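Local coordinates for putative glycosyltransferase (Mannosyltransferase) involved in glycosylating the PBCV-1 major capsid protein (Paramecium bursaria Chlorella virus 1, PDB 2P6W) that probably transfers a sugar from a UDP-sugar donor in glycosylating the viral major capsid protein, this chain being its manganese-binding N-terminal domain, at residues A[19-24]-A[202-207]; A[24-29]-A[38-43]. One frame throughout, in Å; residues are numbered along the deposited sequence.

Both contacts use helix 20-36, and they have Lys24 in common. Contact 1 ties the helix's first turn to helix 201-210 near the C-terminal end of the model; contact 2 lays the following turns against edge strand 39-43, and along the chain it is nested inside the loop that contact 1 closes. Their centres are about 15 Å apart, and they touch where Ala22 O lies 3.7 Å from Tyr42 OH, a packing contact. Contact 1 borders the donor site: the Arg204 side chain is about 5 Å from the bound manganese. In contact 2 the Tyr42 side chain comes within about 4 Å of Gly13, a UDP-binding residue (nearest atoms), whereas Val29 stays about 12 Å from the metal.

Contact 1 of 2, residues A[19-24]-A[202-207]; sequences TIYARK and AERDEH
Asp205 OD1 takes the backbone N-H of Tyr21 in a hydrogen bond of 2.9 Å between Tyr21 N and Asp205 OD1. The bond is bent, 136° at the hydrogen, and the donor arrives from above the carboxylate plane. Tyr21 N belongs to the first turn of helix 20-36, where amides have no carbonyl of an earlier turn to bind, so the carboxylate supplies an acceptor from a different helix; its negative charge probably also suits the positive end of the helix dipole. Asp205 OD1 also lies near the plane of the Tyr21 ring at its edge, 3.5 Å from Tyr21 CD2.

Arg204 runs alongside the tyrosine, pointing the same way. Its chain is extended from CG to NE, which lays CB and CD along one face of the ring: Arg204 CD sits 3.8 Å from the centroid of the Tyr21 ring in a CH-pi contact. At the far end Arg204 NH1 gives a weak hydrogen bond to Tyr21 OH, 3.1 Å long, with the guanidinium turned 64° from the ring.

The axes of segments 20-24 and 202-207 come within 8.6 Å of each other, at an angle of 43°. In this GT-A-type domain the two helices bring a residue from the C-terminal part of the chain to the nucleotide-sugar site, for Arg204 binds UDP and UDP-glucose in other crystal structures of this protein; neither is bound here. Instead its NH2 is hydrogen-bonded to Met196 O and to a citrate, probably from the crystallisation liquor, and NH1 forms a long, weak ion pair with Asp82, a manganese ligand of the DxD motif.

Farther along, a water bridges the helices, accepting from Lys24 NZ at 2.9 Å and donating to Asp205 O at 2.8 Å.

Contact 2 of 2, residues A[24-29]-A[38-43]; sequences KTKELV and YNFYYE
With CG anti to the backbone N (chi1 -180°) and the chain extended beyond it, Lys26 lies across the ring of Tyr42, whose own CG is likewise anti (chi1 -164°) and carries the ring out from the strand to the helix. Lys26 CG stands over the ring centre, 3.6 Å from the centroid of Tyr42 in a CH-pi contact, and Lys26 CE follows over the same face, 3.7 Å from Tyr42 CD2. The methylenes do the touching; the ammonium runs on beyond, to a long, weak ion pair with Glu44.

Lys26 CG also meets Phe40, this time at the ring edge, 3.9 Å from Phe40 CZ, so it sits in the corner where the face of Tyr42 and the edge of Phe40 meet. Val29 CG1 packs on Phe40 CE1 at 3.6 Å. A water in the plane of the Tyr42 ring links Tyr42 OH to Thr25 OG1, which is also bonded to Ser81 O.

Segment 24-29 runs nearly antiparallel to strand 39-43, at 162°, as expected of the connecting helix in the beta-alpha-beta unit 8-13, 20-36, 39-43. Val29 reaches Ile10 of strand 8-13, while Tyr41 and Glu43 turn to helix 59-69 on the other face of the sheet.

Contact 1 of 2, residues A[19-24]-A[202-207]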
# COMPACT_ATOMS: atom_id res chain seq x y z
N THR A 19 17.84 -6.27 3.73
CA THR A 19 16.93 -5.81 4.76
C THR A 19 16.00 -6.95 5.10
O THR A 19 15.13 -7.31 4.31
CB THR A 19 16.18 -4.56 4.31
OG1 THR A 19 17.14 -3.52 4.04
CG2 THR A 19 15.25 -4.09 5.40
N ILE A 20 16.24 -7.56 6.27
CA ILE A 20 15.56 -8.80 6.65
C ILE A 20 14.05 -8.65 6.79
O ILE A 20 13.30 -9.46 6.24
CB ILE A 20 16.21 -9.44 7.89
CG1 ILE A 20 17.64 -9.86 7.56
CG2 ILE A 20 15.41 -10.65 8.39
CD1 ILE A 20 17.78 -10.74 6.29
N TYR A 21 13.58 -7.61 7.48
CA TYR A 21 12.12 -7.51 7.67
C TYR A 21 11.38 -7.47 6.34
O TYR A 21 10.29 -8.04 6.22
CB TYR A 21 11.72 -6.32 8.53
CG TYR A 21 11.74 -4.98 7.83
CD1 TYR A 21 10.66 -4.56 7.02
CD2 TYR A 21 12.80 -4.10 8.02
CE1 TYR A 21 10.66 -3.32 6.38
CE2 TYR A 21 12.81 -2.86 7.40
CZ TYR A 21 11.74 -2.47 6.59
OH TYR A 21 11.77 -1.22 5.99
N ALA A 22 11.98 -6.84 5.33
CA ALA A 22 11.32 -6.70 4.04
C ALA A 22 11.35 -8.01 3.26
O ALA A 22 10.44 -8.29 2.49
CB ALA A 22 11.95 -5.58 3.24
N ARG A 23 12.38 -8.83 3.48
CA ARG A 23 12.37 -10.19 2.91
C ARG A 23 11.18 -10.93 3.49
O ARG A 23 10.46 -11.62 2.76
CB ARG A 23 13.68 -10.94 3.22
CG ARG A 23 13.82 -12.24 2.44
CD ARG A 23 15.21 -12.90 2.60
NE ARG A 23 15.66 -13.03 3.99
CZ ARG A 23 15.19 -13.91 4.87
NH1 ARG A 23 14.21 -14.75 4.54
NH2 ARG A 23 15.69 -13.94 6.10
N LYS A 24 10.96 -10.78 4.79
CA LYS A 24 9.91 -11.54 5.48
C LYS A 24 8.52 -11.07 5.08
O LYS A 24 7.63 -11.90 4.83
CB LYS A 24 10.12 -11.49 6.99
CG LYS A 24 11.35 -12.27 7.43
CD LYS A 24 11.49 -12.22 8.92
CE LYS A 24 12.51 -13.21 9.42
NZ LYS A 24 12.36 -13.28 10.89
N ALA A 202 15.69 -2.08 12.48
CA ALA A 202 16.01 -3.09 13.50
C ALA A 202 14.77 -3.45 14.31
O ALA A 202 14.58 -4.60 14.70
CB ALA A 202 17.13 -2.58 14.43
N GLU A 203 13.92 -2.45 14.56
CA GLU A 203 12.66 -2.64 15.30
C GLU A 203 11.72 -3.52 14.49
O GLU A 203 11.07 -4.43 15.01
CB GLU A 203 12.03 -1.28 15.61
CG GLU A 203 12.80 -0.53 16.71
CD GLU A 203 12.61 0.97 16.70
OE1 GLU A 203 11.63 1.47 16.09
OE2 GLU A 203 13.45 1.66 17.34
N ARG A 204 11.66 -3.25 13.19
CA ARG A 204 10.90 -4.10 12.26
C ARG A 204 11.42 -5.53 12.13
O ARG A 204 10.61 -6.48 12.04
CB ARG A 204 10.87 -3.41 10.90
CG ARG A 204 10.02 -2.15 10.92
CD ARG A 204 10.16 -1.33 9.66
NE ARG A 204 9.20 -0.23 9.61
CZ ARG A 204 9.25 0.77 8.72
NH1 ARG A 204 10.20 0.80 7.79
NH2 ARG A 204 8.32 1.72 8.75
N ASP A 205 12.74 -5.71 12.07
CA ASP A 205 13.34 -7.04 12.06
C ASP A 205 12.87 -7.79 13.31
O ASP A 205 12.46 -8.94 13.23
CB ASP A 205 14.87 -6.97 12.10
CG ASP A 205 15.50 -6.52 10.79
OD1 ASP A 205 14.79 -6.31 9.79
OD2 ASP A 205 16.75 -6.38 10.78
N GLU A 206 12.95 -7.11 14.46
CA GLU A 206 12.59 -7.73 15.73
C GLU A 206 11.10 -8.09 15.77
O GLU A 206 10.73 -9.17 16.24
CB GLU A 206 12.99 -6.82 16.89
CG GLU A 206 12.86 -7.48 18.27
CD GLU A 206 13.81 -6.90 19.30
OE1 GLU A 206 14.02 -5.67 19.32
OE2 GLU A 206 14.34 -7.70 20.12
N HIS A 207 10.24 -7.21 15.24
CA HIS A 207 8.81 -7.50 15.16
C HIS A 207 8.58 -8.72 14.29
O HIS A 207 7.85 -9.64 14.68
CB HIS A 207 8.03 -6.32 14.59
CG HIS A 207 6.54 -6.46 14.70
ND1 HIS A 207 5.77 -7.04 13.72
CD2 HIS A 207 5.69 -6.08 15.68
CE1 HIS A 207 4.50 -7.01 14.08
NE2 HIS A 207 4.43 -6.45 15.28
O HOH W 1 13.09 -10.43 10.95

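Contact 2 of 2, residues A[24-29]-A[38-43]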
# COMPACT_ATOMS: atom_id res chain seq x y z
N LYS A 24 10.96 -10.78 4.79
CA LYS A 24 9.91 -11.54 5.48
C LYS A 24 8.52 -11.07 5.08
O LYS A 24 7.63 -11.90 4.83
CB LYS A 24 10.12 -11.49 6.99
CG LYS A 24 11.35 -12.27 7.43
CD LYS A 24 11.49 -12.22 8.92
CE LYS A 24 12.51 -13.21 9.42
NZ LYS A 24 12.36 -13.28 10.89
N THR A 25 8.29 -9.76 5.04
CA THR A 25 6.99 -9.27 4.60
C THR A 25 6.72 -9.69 3.15
O THR A 25 5.61 -10.12 2.85
CB THR A 25 6.86 -7.75 4.73
OG1 THR A 25 7.82 -7.13 3.89
CG2 THR A 25 7.08 -7.32 6.18
N LYS A 26 7.72 -9.57 2.28
CA LYS A 26 7.57 -10.06 0.91
C LYS A 26 7.09 -11.52 0.88
O LYS A 26 6.14 -11.86 0.17
CB LYS A 26 8.89 -9.95 0.15
CG LYS A 26 8.79 -10.44 -1.29
CD LYS A 26 10.14 -10.78 -1.86
CE LYS A 26 10.01 -11.30 -3.29
NZ LYS A 26 11.34 -11.64 -3.92
N GLU A 27 7.77 -12.38 1.65
CA GLU A 27 7.40 -13.80 1.72
C GLU A 27 5.95 -14.01 2.11
O GLU A 27 5.25 -14.82 1.49
CB GLU A 27 8.32 -14.54 2.69
CG GLU A 27 9.69 -14.82 2.07
CD GLU A 27 10.73 -15.26 3.08
OE1 GLU A 27 10.38 -15.46 4.27
OE2 GLU A 27 11.91 -15.40 2.68
N LEU A 28 5.50 -13.28 3.13
CA LEU A 28 4.12 -13.42 3.61
C LEU A 28 3.09 -12.91 2.60
O LEU A 28 2.05 -13.52 2.39
CB LEU A 28 3.96 -12.72 4.97
CG LEU A 28 4.81 -13.30 6.10
CD1 LEU A 28 4.46 -12.55 7.39
CD2 LEU A 28 4.53 -14.78 6.24
N VAL A 29 3.40 -11.80 1.94
CA VAL A 29 2.51 -11.30 0.89
C VAL A 29 2.46 -12.26 -0.30
O VAL A 29 1.36 -12.57 -0.81
CB VAL A 29 2.84 -9.86 0.48
CG1 VAL A 29 1.89 -9.35 -0.62
CG2 VAL A 29 2.75 -8.93 1.69
N TYR A 38 -4.29 -14.31 -6.25
CA TYR A 38 -3.98 -12.93 -6.65
C TYR A 38 -2.64 -12.89 -7.34
O TYR A 38 -1.77 -13.71 -7.06
CB TYR A 38 -3.93 -11.98 -5.45
CG TYR A 38 -5.13 -12.00 -4.54
CD1 TYR A 38 -6.43 -11.97 -5.05
CD2 TYR A 38 -4.97 -11.98 -3.15
CE1 TYR A 38 -7.55 -11.96 -4.20
CE2 TYR A 38 -6.09 -11.98 -2.30
CZ TYR A 38 -7.38 -11.97 -2.83
OH TYR A 38 -8.48 -11.97 -2.00
N ASN A 39 -2.44 -11.91 -8.23
CA ASN A 39 -1.12 -11.72 -8.83
C ASN A 39 -0.26 -10.98 -7.81
O ASN A 39 -0.79 -10.26 -6.97
CB ASN A 39 -1.19 -10.87 -10.10
CG ASN A 39 -2.18 -11.40 -11.12
OD1 ASN A 39 -3.08 -10.67 -11.59
ND2 ASN A 39 -2.06 -12.68 -11.44
N PHE A 40 1.05 -11.17 -7.89
CA PHE A 40 1.99 -10.51 -7.00
C PHE A 40 3.12 -9.93 -7.84
O PHE A 40 3.76 -10.66 -8.60
CB PHE A 40 2.53 -11.52 -5.98
CG PHE A 40 3.53 -10.94 -5.04
CD1 PHE A 40 3.21 -9.83 -4.25
CD2 PHE A 40 4.80 -11.49 -4.94
CE1 PHE A 40 4.15 -9.28 -3.37
CE2 PHE A 40 5.75 -10.95 -4.05
CZ PHE A 40 5.42 -9.86 -3.26
N TYR A 41 3.31 -8.61 -7.74
CA TYR A 41 4.42 -7.92 -8.40
C TYR A 41 5.32 -7.31 -7.34
O TYR A 41 4.84 -6.59 -6.47
CB TYR A 41 3.96 -6.79 -9.36
CG TYR A 41 5.17 -6.20 -10.04
CD1 TYR A 41 5.70 -6.79 -11.18
CD2 TYR A 41 5.85 -5.12 -9.48
CE1 TYR A 41 6.85 -6.30 -11.77
CE2 TYR A 41 7.00 -4.61 -10.06
CZ TYR A 41 7.51 -5.22 -11.21
OH TYR A 41 8.66 -4.76 -11.80
N TYR A 42 6.62 -7.59 -7.43
CA TYR A 42 7.57 -7.05 -6.44
C TYR A 42 8.76 -6.38 -7.10
O TYR A 42 9.47 -7.02 -7.89
CB TYR A 42 8.06 -8.18 -5.54
CG TYR A 42 8.72 -7.72 -4.27
CD1 TYR A 42 7.95 -7.28 -3.19
CD2 TYR A 42 10.11 -7.74 -4.14
CE1 TYR A 42 8.58 -6.85 -2.00
CE2 TYR A 42 10.73 -7.34 -2.97
CZ TYR A 42 9.97 -6.89 -1.90
OH TYR A 42 10.58 -6.50 -0.73
N GLU A 43 8.97 -5.09 -6.82
CA GLU A 43 10.07 -4.35 -7.43
C GLU A 43 11.34 -4.49 -6.60
O GLU A 43 11.40 -4.03 -5.45
CB GLU A 43 9.68 -2.89 -7.59
CG GLU A 43 10.72 -2.05 -8.37
CD GLU A 43 10.76 -2.42 -9.86
OE1 GLU A 43 9.70 -2.76 -10.43
OE2 GLU A 43 11.87 -2.37 -10.45
O HOH W 2 8.97 -6.33 1.27